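Putative phosphoribosyltransferase (PDB 5VOG) probably acts as a type I phosphoribosyltransferase and binds the alarmone ppGpp in its ligand pocket. Local coordinates at residues 38-49 and 61-69; 128-139 and 149-160. All blocks are in the same frame, centred on the assembly; numbering follows the deposited sequence. Where two conformers were deposited one is given.

Contact 1 (38-49 and 61-69); sequences YDAMIAIGGGGF and IPIYAVTTA. With G4P (guanosine-5',3'-tetraphosphate), chain D.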
loop_
_atom_site.group_PDB
_atom_site.type_symbol
_atom_site.label_atom_id
_atom_site.label_comp_id
_atom_site.label_asym_id
_atom_site.label_seq_id
_atom_site.Cartn_x
_atom_site.Cartn_y
_atom_site.Cartn_z
ATOM N N TYR A 38 1.189 19.273 -2.507
ATOM C CA TYR A 38 1.999 18.333 -1.753
ATOM C C TYR A 38 3.031 17.686 -2.665
ATOM O O TYR A 38 2.805 17.493 -3.864
ATOM C CB TYR A 38 1.113 17.287 -1.067
ATOM C CG TYR A 38 0.367 17.927 0.076
ATOM C CD1 TYR A 38 0.964 18.071 1.320
ATOM C CD2 TYR A 38 -0.905 18.454 -0.110
ATOM C CE1 TYR A 38 0.301 18.700 2.364
ATOM C CE2 TYR A 38 -1.575 19.077 0.919
ATOM C CZ TYR A 38 -0.972 19.200 2.153
ATOM O OH TYR A 38 -1.653 19.835 3.173
ATOM N N ASP A 39 4.192 17.392 -2.082
ATOM C CA ASP A 39 5.325 16.846 -2.811
ATOM C C ASP A 39 5.454 15.342 -2.656
ATOM O O ASP A 39 6.074 14.697 -3.511
ATOM C CB ASP A 39 6.612 17.532 -2.343
ATOM C CG ASP A 39 6.572 19.029 -2.560
ATOM O OD1 ASP A 39 6.501 19.449 -3.737
ATOM O OD2 ASP A 39 6.583 19.790 -1.563
ATOM N N ALA A 40 4.866 14.776 -1.609
ATOM C CA ALA A 40 4.913 13.342 -1.366
ATOM C C ALA A 40 3.821 12.994 -0.368
ATOM O O ALA A 40 3.344 13.857 0.378
ATOM C CB ALA A 40 6.281 12.910 -0.829
ATOM N N MET A 41 3.421 11.724 -0.380
ATOM C CA MET A 41 2.542 11.144 0.626
ATOM C C MET A 41 3.372 10.330 1.607
ATOM O O MET A 41 4.419 9.781 1.252
ATOM C CB MET A 41 1.483 10.235 -0.011
ATOM C CG MET A 41 0.368 10.989 -0.707
ATOM S SD MET A 41 -0.804 9.868 -1.508
ATOM C CE MET A 41 -0.096 9.737 -3.153
ATOM N N ILE A 42 2.902 10.261 2.849
ATOM C CA ILE A 42 3.415 9.308 3.829
ATOM C C ILE A 42 2.225 8.449 4.238
ATOM O O ILE A 42 1.358 8.891 5.007
ATOM C CB ILE A 42 4.062 9.991 5.038
ATOM C CG1 ILE A 42 5.219 10.889 4.581
ATOM C CG2 ILE A 42 4.535 8.947 6.052
ATOM C CD1 ILE A 42 5.796 11.755 5.683
ATOM N N ALA A 43 2.159 7.230 3.699
ATOM C CA ALA A 43 1.075 6.312 4.021
ATOM C C ALA A 43 1.363 5.618 5.342
ATOM O O ALA A 43 2.480 5.164 5.580
ATOM C CB ALA A 43 0.916 5.264 2.918
ATOM N N ILE A 44 0.349 5.516 6.195
ATOM C CA ILE A 44 0.467 4.761 7.437
ATOM C C ILE A 44 -0.072 3.357 7.172
ATOM O O ILE A 44 -1.284 3.163 7.077
ATOM C CB ILE A 44 -0.286 5.432 8.592
ATOM C CG1 ILE A 44 0.162 6.885 8.773
ATOM C CG2 ILE A 44 -0.081 4.637 9.879
ATOM C CD1 ILE A 44 -0.751 7.682 9.726
ATOM N N GLY A 45 0.819 2.367 7.059
ATOM C CA GLY A 45 0.359 1.008 6.869
ATOM C C GLY A 45 -0.168 0.406 8.162
ATOM O O GLY A 45 0.151 0.872 9.253
ATOM N N GLY A 46 -0.990 -0.641 8.054
ATOM C CA GLY A 46 -1.379 -1.245 6.790
ATOM C C GLY A 46 -2.597 -0.603 6.145
ATOM O O GLY A 46 -2.810 -0.758 4.938
ATOM N N GLY A 47 -3.378 0.132 6.943
ATOM C CA GLY A 47 -4.654 0.645 6.467
ATOM C C GLY A 47 -4.527 1.752 5.439
ATOM O O GLY A 47 -5.420 1.931 4.603
ATOM N N GLY A 48 -3.425 2.506 5.468
ATOM C CA GLY A 48 -3.274 3.615 4.541
ATOM C C GLY A 48 -2.713 3.261 3.173
ATOM O O GLY A 48 -2.709 4.116 2.284
ATOM N N PHE A 49 -2.227 2.029 2.986
ATOM C CA PHE A 49 -1.544 1.682 1.742
ATOM C C PHE A 49 -2.482 1.761 0.540
ATOM O O PHE A 49 -2.127 2.325 -0.500
ATOM C CB PHE A 49 -0.934 0.280 1.849
ATOM C CG PHE A 49 0.337 0.218 2.667
ATOM C CD1 PHE A 49 1.122 1.338 2.861
ATOM C CD2 PHE A 49 0.736 -0.958 3.255
ATOM C CE1 PHE A 49 2.299 1.265 3.623
ATOM C CE2 PHE A 49 1.910 -1.037 4.008
ATOM C CZ PHE A 49 2.696 0.061 4.176
ATOM N N ILE A 61 2.219 11.919 -6.860
ATOM C CA ILE A 61 3.377 12.203 -6.016
ATOM C C ILE A 61 3.796 10.896 -5.351
ATOM O O ILE A 61 2.953 10.010 -5.145
ATOM C CB ILE A 61 3.072 13.305 -4.982
ATOM C CG1 ILE A 61 1.853 12.940 -4.126
ATOM C CG2 ILE A 61 2.853 14.645 -5.675
ATOM C CD1 ILE A 61 1.483 14.000 -3.098
ATOM N N PRO A 62 5.075 10.726 -5.016
ATOM C CA PRO A 62 5.538 9.438 -4.477
ATOM C C PRO A 62 4.966 9.134 -3.101
ATOM O O PRO A 62 4.690 10.038 -2.304
ATOM C CB PRO A 62 7.060 9.612 -4.400
ATOM C CG PRO A 62 7.271 11.108 -4.356
ATOM C CD PRO A 62 6.182 11.677 -5.217
ATOM N N ILE A 63 4.837 7.835 -2.811
ATOM C CA ILE A 63 4.312 7.351 -1.538
ATOM C C ILE A 63 5.470 6.819 -0.707
ATOM O O ILE A 63 6.037 5.766 -1.017
ATOM C CB ILE A 63 3.259 6.250 -1.723
ATOM C CG1 ILE A 63 2.128 6.691 -2.651
ATOM C CG2 ILE A 63 2.732 5.789 -0.362
ATOM C CD1 ILE A 63 1.340 5.493 -3.172
ATOM N N TYR A 64 5.796 7.517 0.372
ATOM C CA TYR A 64 6.640 6.975 1.425
ATOM C C TYR A 64 5.756 6.254 2.441
ATOM O O TYR A 64 4.536 6.426 2.457
ATOM C CB TYR A 64 7.455 8.095 2.087
ATOM C CG TYR A 64 8.494 8.687 1.151
ATOM C CD1 TYR A 64 9.822 8.277 1.210
ATOM C CD2 TYR A 64 8.140 9.639 0.188
ATOM C CE1 TYR A 64 10.776 8.800 0.339
ATOM C CE2 TYR A 64 9.079 10.168 -0.678
ATOM C CZ TYR A 64 10.397 9.743 -0.607
ATOM O OH TYR A 64 11.327 10.272 -1.475
ATOM N N ALA A 65 6.373 5.428 3.289
ATOM C CA ALA A 65 5.582 4.581 4.175
ATOM C C ALA A 65 6.140 4.542 5.591
ATOM O O ALA A 65 7.354 4.486 5.801
ATOM C CB ALA A 65 5.493 3.148 3.641
ATOM N N VAL A 66 5.229 4.574 6.561
ATOM C CA VAL A 66 5.500 4.200 7.940
ATOM C C VAL A 66 4.423 3.192 8.309
ATOM O O VAL A 66 3.379 3.118 7.661
ATOM C CB VAL A 66 5.479 5.408 8.912
ATOM C CG1 VAL A 66 6.490 6.470 8.477
ATOM C CG2 VAL A 66 4.068 6.002 9.005
ATOM N N THR A 67 4.681 2.393 9.346
ATOM C CA THR A 67 3.636 1.511 9.854
ATOM C C THR A 67 3.624 1.586 11.371
ATOM O O THR A 67 4.677 1.633 12.015
ATOM C CB THR A 67 3.807 0.042 9.393
ATOM O OG1 THR A 67 3.505 -0.064 7.999
ATOM C CG2 THR A 67 2.857 -0.898 10.159
ATOM N N THR A 68 2.422 1.608 11.933
ATOM C CA THR A 68 2.216 1.547 13.368
ATOM C C THR A 68 1.342 0.347 13.695
ATOM O O THR A 68 0.616 -0.168 12.841
ATOM C CB THR A 68 1.533 2.817 13.895
ATOM O OG1 THR A 68 0.300 3.007 13.186
ATOM C CG2 THR A 68 2.425 4.022 13.687
ATOM N N ALA A 69 1.398 -0.077 14.952
ATOM C CA ALA A 69 0.508 -1.118 15.438
ATOM C C ALA A 69 0.283 -0.902 16.924
ATOM O O ALA A 69 1.061 -0.221 17.594
ATOM C CB ALA A 69 1.073 -2.521 15.169
HETATM P PB G4P D . -6.899 6.847 13.877
HETATM O O1B G4P D . -5.851 7.452 14.667
HETATM O O2B G4P D . -8.329 7.341 14.194
HETATM O O3B G4P D . -6.610 7.013 12.351
HETATM O O3A G4P D . -6.891 5.261 14.041
HETATM P PA G4P D . -7.014 4.347 15.334
HETATM O O1A G4P D . -5.771 4.379 16.136
HETATM O O2A G4P D . -8.262 4.716 16.096
HETATM O "O5'" G4P D . -7.282 2.916 14.642
HETATM C "C5'" G4P D . -6.946 1.669 15.281
HETATM C "C4'" G4P D . -7.350 0.548 14.360
HETATM O "O4'" G4P D . -8.783 0.446 14.306
HETATM C "C3'" G4P D . -6.878 0.713 12.911
HETATM O "O3'" G4P D . -6.069 -0.430 12.559
HETATM C "C2'" G4P D . -8.156 0.758 12.068
HETATM O "O2'" G4P D . -8.044 0.088 10.814
HETATM C "C1'" G4P D . -9.153 0.070 12.998
HETATM N N9 G4P D . -10.525 0.534 12.775
HETATM C C8 G4P D . -11.142 1.596 13.380
HETATM N N7 G4P D . -12.374 1.778 12.965
HETATM C C5 G4P D . -12.574 0.774 12.029
HETATM C C6 G4P D . -13.716 0.434 11.237
HETATM O O6 G4P D . -14.814 0.998 11.221
HETATM N N1 G4P D . -13.487 -0.667 10.436
HETATM C C2 G4P D . -12.312 -1.372 10.381
HETATM N N2 G4P D . -12.274 -2.426 9.562
HETATM N N3 G4P D . -11.242 -1.068 11.111
HETATM C C4 G4P D . -11.440 0.002 11.905
HETATM P PC G4P D . -4.529 -0.523 12.903
HETATM O O1C G4P D . -4.323 -0.967 14.309
HETATM O O2C G4P D . -3.972 0.836 12.579
HETATM O O3C G4P D . -3.949 -1.577 11.857
HETATM P PD G4P D . -3.766 -1.586 10.272
HETATM O O1D G4P D . -3.892 -0.166 9.831
HETATM O O2D G4P D . -2.354 -2.167 10.029
HETATM O O3D G4P D . -4.829 -2.517 9.750
HETATM O O HOH W 1 -1.573 1.334 11.111
#

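Contact 2 (128-139 and 149-160); sequences TVGVAVLHEKIK and IPYFSGITVEDW. With G4P (guanosine-5',3'-tetraphosphate), chain D.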
loop_
_atom_site.group_PDB
_atom_site.type_symbol
_atom_site.label_atom_id
_atom_site.label_comp_id
_atom_site.label_asym_id
_atom_site.label_seq_id
_atom_site.Cartn_x
_atom_site.Cartn_y
_atom_site.Cartn_z
ATOM N N THR A 128 4.974 22.038 5.062
ATOM C CA THR A 128 3.607 21.754 5.478
ATOM C C THR A 128 3.442 20.253 5.653
ATOM O O THR A 128 3.813 19.478 4.767
ATOM C CB THR A 128 2.591 22.264 4.450
ATOM O OG1 THR A 128 2.671 23.690 4.355
ATOM C CG2 THR A 128 1.170 21.872 4.843
ATOM N N VAL A 129 2.896 19.850 6.798
ATOM C CA VAL A 129 2.396 18.498 7.019
ATOM C C VAL A 129 0.877 18.569 7.015
ATOM O O VAL A 129 0.285 19.292 7.823
ATOM C CB VAL A 129 2.909 17.904 8.341
ATOM C CG1 VAL A 129 2.337 16.500 8.550
ATOM C CG2 VAL A 129 4.431 17.878 8.361
ATOM N N GLY A 130 0.245 17.828 6.099
ATOM C CA GLY A 130 -1.193 17.702 6.059
ATOM C C GLY A 130 -1.599 16.252 6.284
ATOM O O GLY A 130 -0.762 15.339 6.270
ATOM N N VAL A 131 -2.890 16.040 6.507
ATOM C CA VAL A 131 -3.394 14.686 6.699
ATOM C C VAL A 131 -4.665 14.494 5.883
ATOM O O VAL A 131 -5.516 15.389 5.795
ATOM C CB VAL A 131 -3.616 14.361 8.196
ATOM C CG1 VAL A 131 -4.727 15.191 8.781
ATOM C CG2 VAL A 131 -3.891 12.873 8.391
ATOM N N ALA A 132 -4.760 13.330 5.242
ATOM C CA ALA A 132 -5.900 12.943 4.425
ATOM C C ALA A 132 -6.341 11.551 4.849
ATOM O O ALA A 132 -5.525 10.623 4.869
ATOM C CB ALA A 132 -5.539 12.942 2.936
ATOM N N VAL A 133 -7.614 11.398 5.202
ATOM C CA VAL A 133 -8.155 10.100 5.586
ATOM C C VAL A 133 -9.341 9.778 4.693
ATOM O O VAL A 133 -10.090 10.668 4.280
ATOM C CB VAL A 133 -8.562 10.036 7.073
ATOM C CG1 VAL A 133 -7.343 10.048 7.950
ATOM C CG2 VAL A 133 -9.492 11.192 7.434
ATOM N N LEU A 134 -9.493 8.494 4.375
ATOM C CA LEU A 134 -10.604 8.068 3.536
ATOM C C LEU A 134 -11.942 8.301 4.234
ATOM O O LEU A 134 -12.846 8.940 3.675
ATOM C CB LEU A 134 -10.415 6.595 3.164
ATOM C CG LEU A 134 -11.586 5.812 2.564
ATOM C CD1 LEU A 134 -12.021 6.387 1.225
ATOM C CD2 LEU A 134 -11.181 4.347 2.402
ATOM N N HIS A 135 -12.076 7.809 5.466
ATOM C CA HIS A 135 -13.321 7.855 6.223
ATOM C C HIS A 135 -13.099 8.539 7.558
ATOM O O HIS A 135 -12.208 8.143 8.320
ATOM C CB HIS A 135 -13.852 6.447 6.469
ATOM C CG HIS A 135 -14.258 5.739 5.223
ATOM N ND1 HIS A 135 -13.916 4.429 4.967
ATOM C CD2 HIS A 135 -15.003 6.154 4.172
ATOM C CE1 HIS A 135 -14.428 4.070 3.804
ATOM N NE2 HIS A 135 -15.097 5.096 3.304
ATOM N N GLU A 136 -13.935 9.535 7.856
ATOM C CA GLU A 136 -13.921 10.242 9.133
ATOM C C GLU A 136 -15.173 9.863 9.916
ATOM O O GLU A 136 -16.282 10.262 9.549
ATOM C CB GLU A 136 -13.857 11.751 8.919
ATOM C CG GLU A 136 -13.974 12.536 10.211
ATOM C CD GLU A 136 -14.028 14.036 9.992
ATOM O OE1 GLU A 136 -14.039 14.491 8.826
ATOM O OE2 GLU A 136 -14.057 14.767 11.001
ATOM N N LYS A 137 -14.999 9.114 11.003
ATOM C CA LYS A 137 -16.130 8.763 11.853
ATOM C C LYS A 137 -16.464 9.906 12.803
ATOM O O LYS A 137 -15.576 10.477 13.445
ATOM C CB LYS A 137 -15.839 7.509 12.660
ATOM C CG LYS A 137 -15.728 6.244 11.854
ATOM C CD LYS A 137 -15.536 5.121 12.847
ATOM C CE LYS A 137 -15.499 3.787 12.220
ATOM N NZ LYS A 137 -15.385 2.768 13.294
ATOM N N ILE A 138 -17.752 10.216 12.908
ATOM C CA ILE A 138 -18.240 11.271 13.793
ATOM C C ILE A 138 -18.472 10.653 15.168
ATOM O O ILE A 138 -19.449 9.938 15.391
ATOM C CB ILE A 138 -19.504 11.928 13.246
ATOM C CG1 ILE A 138 -19.232 12.489 11.847
ATOM C CG2 ILE A 138 -19.975 13.003 14.218
ATOM C CD1 ILE A 138 -17.939 13.290 11.735
ATOM N N LYS A 139 -17.564 10.937 16.096
ATOM C CA LYS A 139 -17.552 10.309 17.410
ATOM C C LYS A 139 -16.542 11.059 18.266
ATOM O O LYS A 139 -15.787 11.900 17.773
ATOM C CB LYS A 139 -17.209 8.816 17.327
ATOM C CG LYS A 139 -15.852 8.526 16.691
ATOM C CD LYS A 139 -15.673 7.041 16.376
ATOM C CE LYS A 139 -15.559 6.205 17.638
ATOM N NZ LYS A 139 -15.566 4.737 17.348
ATOM N N ILE A 149 -2.146 21.858 11.022
ATOM C CA ILE A 149 -2.078 20.735 10.087
ATOM C C ILE A 149 -3.367 20.710 9.275
ATOM O O ILE A 149 -4.447 20.485 9.845
ATOM C CB ILE A 149 -1.850 19.407 10.823
ATOM C CG1 ILE A 149 -0.462 19.390 11.472
ATOM C CG2 ILE A 149 -2.012 18.226 9.869
ATOM C CD1 ILE A 149 -0.132 18.086 12.166
ATOM N N PRO A 150 -3.315 20.959 7.965
ATOM C CA PRO A 150 -4.522 20.827 7.142
ATOM C C PRO A 150 -5.062 19.406 7.208
ATOM O O PRO A 150 -4.308 18.434 7.214
ATOM C CB PRO A 150 -4.035 21.181 5.731
ATOM C CG PRO A 150 -2.802 22.003 5.948
ATOM C CD PRO A 150 -2.164 21.458 7.194
ATOM N N TYR A 151 -6.381 19.294 7.259
ATOM C CA TYR A 151 -7.064 18.019 7.412
ATOM C C TYR A 151 -8.119 17.861 6.328
ATOM O O TYR A 151 -8.914 18.774 6.075
ATOM C CB TYR A 151 -7.707 17.917 8.803
ATOM C CG TYR A 151 -8.551 16.678 9.040
ATOM C CD1 TYR A 151 -8.065 15.615 9.791
ATOM C CD2 TYR A 151 -9.851 16.587 8.546
ATOM C CE1 TYR A 151 -8.838 14.485 10.016
ATOM C CE2 TYR A 151 -10.626 15.466 8.758
ATOM C CZ TYR A 151 -10.122 14.425 9.506
ATOM O OH TYR A 151 -10.911 13.320 9.719
ATOM N N PHE A 152 -8.146 16.674 5.719
ATOM C CA PHE A 152 -9.124 16.336 4.696
ATOM C C PHE A 152 -9.642 14.931 4.951
ATOM O O PHE A 152 -8.865 14.021 5.233
ATOM C CB PHE A 152 -8.517 16.398 3.286
ATOM C CG PHE A 152 -7.823 17.696 2.981
ATOM C CD1 PHE A 152 -8.518 18.753 2.411
ATOM C CD2 PHE A 152 -6.477 17.856 3.263
ATOM C CE1 PHE A 152 -7.880 19.957 2.135
ATOM C CE2 PHE A 152 -5.829 19.049 2.987
ATOM C CZ PHE A 152 -6.533 20.104 2.423
ATOM N N SER A 153 -10.947 14.748 4.834
ATOM C CA SER A 153 -11.508 13.410 4.836
ATOM C C SER A 153 -12.331 13.204 3.575
ATOM O O SER A 153 -12.948 14.135 3.057
ATOM C CB SER A 153 -12.354 13.149 6.085
ATOM O OG SER A 153 -13.446 14.050 6.170
ATOM N N GLY A 154 -12.313 11.977 3.067
ATOM C CA GLY A 154 -13.073 11.673 1.874
ATOM C C GLY A 154 -14.562 11.850 2.080
ATOM O O GLY A 154 -15.209 12.609 1.353
ATOM N N ILE A 155 -15.115 11.131 3.055
ATOM C CA ILE A 155 -16.484 11.330 3.512
ATOM C C ILE A 155 -16.494 11.220 5.028
ATOM O O ILE A 155 -15.653 10.544 5.626
ATOM C CB ILE A 155 -17.477 10.314 2.909
ATOM C CG1 ILE A 155 -16.994 8.882 3.161
ATOM C CG2 ILE A 155 -17.683 10.564 1.421
ATOM C CD1 ILE A 155 -18.033 7.834 2.854
ATOM N N THR A 156 -17.461 11.881 5.654
ATOM C CA THR A 156 -17.734 11.629 7.057
ATOM C C THR A 156 -18.776 10.525 7.165
ATOM O O THR A 156 -19.681 10.422 6.333
ATOM C CB THR A 156 -18.229 12.885 7.763
ATOM O OG1 THR A 156 -19.492 13.255 7.212
ATOM C CG2 THR A 156 -17.230 14.016 7.573
ATOM N N VAL A 157 -18.633 9.690 8.187
ATOM C CA VAL A 157 -19.468 8.516 8.404
ATOM C C VAL A 157 -20.013 8.578 9.826
ATOM O O VAL A 157 -19.378 9.145 10.722
ATOM C CB VAL A 157 -18.667 7.196 8.182
ATOM C CG1 VAL A 157 -19.601 5.994 8.059
ATOM C CG2 VAL A 157 -17.750 7.290 6.960
ATOM N N GLU A 158 -21.174 7.966 10.035
ATOM C CA GLU A 158 -21.663 7.725 11.376
ATOM C C GLU A 158 -20.664 6.861 12.140
ATOM O O GLU A 158 -19.721 6.301 11.574
ATOM C CB GLU A 158 -23.017 7.023 11.326
ATOM C CG GLU A 158 -24.095 7.837 10.657
ATOM C CD GLU A 158 -24.547 8.970 11.531
ATOM O OE1 GLU A 158 -24.961 8.692 12.678
ATOM O OE2 GLU A 158 -24.473 10.133 11.082
ATOM N N ASP A 159 -20.878 6.744 13.450
ATOM C CA ASP A 159 -20.051 5.843 14.257
ATOM C C ASP A 159 -20.528 4.407 14.044
ATOM O O ASP A 159 -21.163 3.782 14.897
ATOM C CB ASP A 159 -20.082 6.226 15.728
ATOM C CG ASP A 159 -19.081 5.433 16.544
ATOM O OD1 ASP A 159 -18.191 4.787 15.936
ATOM O OD2 ASP A 159 -19.178 5.447 17.783
ATOM N N TRP A 160 -20.214 3.895 12.859
ATOM C CA TRP A 160 -20.550 2.545 12.439
ATOM C C TRP A 160 -19.267 1.770 12.197
ATOM O O TRP A 160 -18.213 2.351 11.928
ATOM C CB TRP A 160 -21.373 2.543 11.148
ATOM C CG TRP A 160 -22.728 3.181 11.243
ATOM C CD1 TRP A 160 -23.330 3.693 12.355
ATOM C CD2 TRP A 160 -23.645 3.365 10.165
ATOM N NE1 TRP A 160 -24.574 4.187 12.029
ATOM C CE2 TRP A 160 -24.790 3.997 10.690
ATOM C CE3 TRP A 160 -23.613 3.052 8.802
ATOM C CZ2 TRP A 160 -25.888 4.322 9.901
ATOM C CZ3 TRP A 160 -24.706 3.379 8.019
ATOM C CH2 TRP A 160 -25.826 4.006 8.570
HETATM P PB G4P D . -6.899 6.847 13.877
HETATM O O1B G4P D . -5.851 7.452 14.667
HETATM O O2B G4P D . -8.329 7.341 14.194
HETATM O O3B G4P D . -6.610 7.013 12.351
HETATM O O3A G4P D . -6.891 5.261 14.041
HETATM P PA G4P D . -7.014 4.347 15.334
HETATM O O1A G4P D . -5.771 4.379 16.136
HETATM O O2A G4P D . -8.262 4.716 16.096
HETATM O "O5'" G4P D . -7.282 2.916 14.642
HETATM C "C5'" G4P D . -6.946 1.669 15.281
HETATM C "C4'" G4P D . -7.350 0.548 14.360
HETATM O "O4'" G4P D . -8.783 0.446 14.306
HETATM C "C3'" G4P D . -6.878 0.713 12.911
HETATM O "O3'" G4P D . -6.069 -0.430 12.559
HETATM C "C2'" G4P D . -8.156 0.758 12.068
HETATM O "O2'" G4P D . -8.044 0.088 10.814
HETATM C "C1'" G4P D . -9.153 0.070 12.998
HETATM N N9 G4P D . -10.525 0.534 12.775
HETATM C C8 G4P D . -11.142 1.596 13.380
HETATM N N7 G4P D . -12.374 1.778 12.965
HETATM C C5 G4P D . -12.574 0.774 12.029
HETATM C C6 G4P D . -13.716 0.434 11.237
HETATM O O6 G4P D . -14.814 0.998 11.221
HETATM N N1 G4P D . -13.487 -0.667 10.436
HETATM C C2 G4P D . -12.312 -1.372 10.381
HETATM N N2 G4P D . -12.274 -2.426 9.562
HETATM N N3 G4P D . -11.242 -1.068 11.111
HETATM C C4 G4P D . -11.440 0.002 11.905
HETATM P PC G4P D . -4.529 -0.523 12.903
HETATM O O1C G4P D . -4.323 -0.967 14.309
HETATM O O2C G4P D . -3.972 0.836 12.579
HETATM O O3C G4P D . -3.949 -1.577 11.857
HETATM P PD G4P D . -3.766 -1.586 10.272
HETATM O O1D G4P D . -3.892 -0.166 9.831
HETATM O O2D G4P D . -2.354 -2.167 10.029
HETATM O O3D G4P D . -4.829 -2.517 9.750
HETATM O O HOH W 2 -17.516 2.085 15.034
#

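Contact 1 (38-49 and 61-69)
Val66 O accepts from Gly45 N at 2.7 Å, in the carbonyl plane, and the same oxygen receives a CA-H...O contact from Ile44 CA, so two groups of the 38-49 segment hold it. That bond closes a parallel ladder that begins where Met41 N reaches Pro62 O and runs on through Tyr64 and Ala43. Above and below the ladder the side chains sort by face. Met41 and Ile63 share one: the methionine chain bends at chi3 (-91°), which lays CE against Ile63 CG1 at 3.8 Å and turns it toward Ile61 CG1 as well. On the same face Ala65 CB meets the edge of the Phe49 ring at CE1 (3.7 Å), while Gly45 CA sits over the centre of one ring face, 3.6 Å above it. Ile42 and Ile44 occupy the other face, where Ile42 CG2 lies 4.0 Å from Val66 CG1. Past the last rung, water 1 donates to Gly45 O and Thr68 O, bridging the strands as they part. The chain then enters Gly46 through a cis peptide, and Gly46 N gives its hydrogen to G4P O2D at 2.8 Å. Gly47 N likewise binds G4P O1D. Strands 40-45 and 63-75 are joined by helix 49-59 in a beta-alpha-beta unit; that helix packs on Met41, Ala43 and Ile63, helix 112-121 meets Ile42 and Ile44, strand 101-105 continues the sheet beside 40-45, and Phe49 stacks on Phe49 of the second subunit.

Contact 2 (128-139 and 149-160)
Tyr151 lies across Val131 and Val133, with its CD1 3.5 Å from Val131 CG1 and its CZ 3.9 Å from Val133 CG2. Its CG stands opposite the backbone N (chi1 175°), which carries the ring along the strand until OH meets the CG of Glu136; that hydroxyl's hydrogen bond goes to Asp108. The carboxylate of Glu136 stands 70° from the ring plane, and its OE1 accepts from Ser153 OG at 2.8 Å through the anti lone pair. Backbone hydrogen bonds of a parallel pair run through both halves, even though each strand turns a corner, at Leu134 and at Gly154. Beyond the bend, His135 and Ile155 lie side by side, Ile155 CG1 touching the imidazole edge at CD2 (3.5 Å). Lys137, extended beyond CG, carries NZ to the guanine, where it donates to G4P O6 at 2.8 Å and to N7 at 3.2 Å. Water 2 ties the same NZ to Asp159 OD1, an oxygen that also forms a salt bridge with Lys139 NZ (3.0 Å); Asp109 pairs with both lysines. Adjacent parallel strands with a lysine reading O6 and N7 of a purine fit the base-recognition side of a type I phosphoribosyltransferase pocket.

How the contacts relate
Contacts 1 and 2 belong to one mixed sheet, with strand 101-105 standing between 40-45 and 129-133. Their centres are 15 Å apart, yet they meet through Tyr38, whose OH packs 3.6 Å from Gly130 CA and 3.7 Å from Pro150 CG. At the other end of the sheet both reach the same G4P molecule, at different ends: the glycine loop after strand 40-45 holds the terminal phosphate of the 3' diphosphate, while Lys137 of contact 2 holds the guanine. Glu106, Asp109, Ser110 and Thr113 are among the further residues that bond the nucleotide, along with Tyr70 and Ile162.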